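Local atomic coordinates of contact-dependent inhibitor A (PDB entry 5I4Q), a protein that serves as the toxin domain of a contact-dependent growth inhibition system, probably delivered into neighbouring bacteria and held in check by its cognate immunity protein. Residues A[26-29]-A[30-33]. Numbering follows the deposited sequence.
Sequences KSYY and EKLW
Tyr29 and Trp33, one turn apart on helix 26-34, meet through complementary first torsions: Tyr29 holds CG anti to its own nitrogen (chi1 -177°), whereas Trp33 sets CG anti to its carbonyl carbon (chi1 -74°), which sends both side chains the same way. The indole presents its edge to the phenol face in a T-shaped pair, centroids 4.8 Å apart and planes at 61°, with Trp33 NE1 3.3 Å from Tyr29 CZ. The backbone hydrogen bond from Trp33 N to Tyr29 O is weak, at 3.5 Å. On another flank Leu32, whose methyl branch offers nonpolar C-H to a pi face, lays CD1 over Tyr28, toward the rim and 4.1 Å from the ring centroid, while the phenol hydroxyl accepts a hydrogen bond from Ile86 N. Lys26 bends at its last torsion to form a salt bridge, NZ meeting Glu30 OE1 at 3.1 Å on the syn side, somewhat out of the carboxylate plane; Glu30 OE2 is hydrogen-bonded to Tyr17 OH. These i to i+4 pairs give the helix distinct polar and apolar flanks. Tyr29 OH hydrogen-bonds an acidic side chain and the backbone of another protein's chain, and Lys31 NZ hydrogen-bonds Ser59 of the contact-dependent inhibitor CdiI chain, implying that the helix also contributes to assembly with partner proteins.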
loop_
_atom_site.group_PDB
_atom_site.type_symbol
_atom_site.label_atom_id
_atom_site.label_comp_id
_atom_site.label_asym_id
_atom_site.label_seq_id
_atom_site.Cartn_x
_atom_site.Cartn_y
_atom_site.Cartn_z
ATOM N N LYS A 26 -4.243 -34.046 -1.657
ATOM C CA LYS A 26 -4.552 -33.311 -2.852
ATOM C C LYS A 26 -4.931 -31.881 -2.531
ATOM O O LYS A 26 -4.420 -30.951 -3.134
ATOM C CB LYS A 26 -5.718 -33.981 -3.615
ATOM C CG LYS A 26 -5.999 -33.409 -5.009
ATOM C CD LYS A 26 -7.385 -33.795 -5.542
ATOM C CE LYS A 26 -7.709 -33.110 -6.870
ATOM N NZ LYS A 26 -8.172 -31.704 -6.695
ATOM N N SER A 27 -5.873 -31.692 -1.631
ATOM C CA SER A 27 -6.420 -30.354 -1.480
ATOM C C SER A 27 -5.419 -29.498 -0.720
ATOM O O SER A 27 -5.256 -28.337 -1.055
ATOM C CB SER A 27 -7.790 -30.365 -0.788
ATOM O OG SER A 27 -7.639 -30.896 0.516
ATOM N N TYR A 28 -4.719 -30.063 0.265
ATOM C CA TYR A 28 -3.803 -29.226 1.031
ATOM C C TYR A 28 -2.665 -28.751 0.117
ATOM O O TYR A 28 -2.338 -27.563 0.083
ATOM C CB TYR A 28 -3.289 -29.916 2.295
ATOM C CG TYR A 28 -2.548 -28.996 3.213
ATOM C CD1 TYR A 28 -3.106 -27.773 3.612
ATOM C CD2 TYR A 28 -1.327 -29.345 3.721
ATOM C CE1 TYR A 28 -2.427 -26.898 4.458
ATOM C CE2 TYR A 28 -0.618 -28.483 4.553
ATOM C CZ TYR A 28 -1.162 -27.269 4.933
ATOM O OH TYR A 28 -0.437 -26.437 5.762
ATOM N N TYR A 29 -2.168 -29.664 -0.714
ATOM C CA TYR A 29 -1.131 -29.331 -1.670
ATOM C C TYR A 29 -1.541 -28.160 -2.560
ATOM O O TYR A 29 -0.794 -27.194 -2.724
ATOM C CB TYR A 29 -0.785 -30.548 -2.527
ATOM C CG TYR A 29 0.342 -30.303 -3.504
ATOM C CD1 TYR A 29 1.648 -30.311 -3.094
ATOM C CD2 TYR A 29 0.086 -30.081 -4.844
ATOM C CE1 TYR A 29 2.690 -30.102 -3.986
ATOM C CE2 TYR A 29 1.135 -29.884 -5.762
ATOM C CZ TYR A 29 2.433 -29.914 -5.338
ATOM O OH TYR A 29 3.482 -29.703 -6.253
ATOM N N GLU A 30 -2.734 -28.230 -3.094
ATOM C CA GLU A 30 -3.175 -27.203 -4.037
ATOM C C GLU A 30 -3.425 -25.885 -3.338
ATOM O O GLU A 30 -3.191 -24.798 -3.914
ATOM C CB GLU A 30 -4.413 -27.717 -4.800
ATOM C CG GLU A 30 -3.990 -28.900 -5.659
ATOM C CD GLU A 30 -5.131 -29.662 -6.346
ATOM O OE1 GLU A 30 -6.294 -29.308 -6.132
ATOM O OE2 GLU A 30 -4.836 -30.633 -7.100
ATOM N N LYS A 31 -3.877 -25.985 -2.087
ATOM C CA LYS A 31 -4.205 -24.810 -1.297
ATOM C C LYS A 31 -2.949 -23.986 -1.041
ATOM O O LYS A 31 -2.972 -22.802 -1.125
ATOM C CB LYS A 31 -4.793 -25.237 0.034
ATOM C CG LYS A 31 -5.375 -24.092 0.858
ATOM C CD LYS A 31 -5.673 -24.554 2.296
ATOM C CE LYS A 31 -6.077 -23.362 3.144
ATOM N NZ LYS A 31 -6.751 -23.678 4.428
ATOM N N LEU A 32 -1.852 -24.653 -0.716
ATOM C CA LEU A 32 -0.605 -23.981 -0.436
ATOM C C LEU A 32 -0.113 -23.205 -1.633
ATOM O O LEU A 32 0.100 -22.026 -1.539
ATOM C CB LEU A 32 0.399 -25.007 0.049
ATOM C CG LEU A 32 0.203 -25.511 1.488
ATOM C CD1 LEU A 32 1.185 -26.621 1.753
ATOM C CD2 LEU A 32 0.468 -24.483 2.545
ATOM N N TRP A 33 -0.059 -23.804 -2.805
ATOM C CA TRP A 33 0.306 -22.995 -4.006
ATOM C C TRP A 33 -0.656 -21.834 -4.266
ATOM O O TRP A 33 -0.270 -20.744 -4.590
ATOM C CB TRP A 33 0.288 -23.881 -5.240
ATOM C CG TRP A 33 1.475 -24.820 -5.320
ATOM C CD1 TRP A 33 1.576 -26.083 -4.796
ATOM C CD2 TRP A 33 2.683 -24.581 -6.046
ATOM N NE1 TRP A 33 2.811 -26.636 -5.157
ATOM C CE2 TRP A 33 3.487 -25.725 -5.931
ATOM C CE3 TRP A 33 3.154 -23.509 -6.783
ATOM C CZ2 TRP A 33 4.735 -25.809 -6.509
ATOM C CZ3 TRP A 33 4.414 -23.602 -7.384
ATOM C CH2 TRP A 33 5.186 -24.734 -7.228
#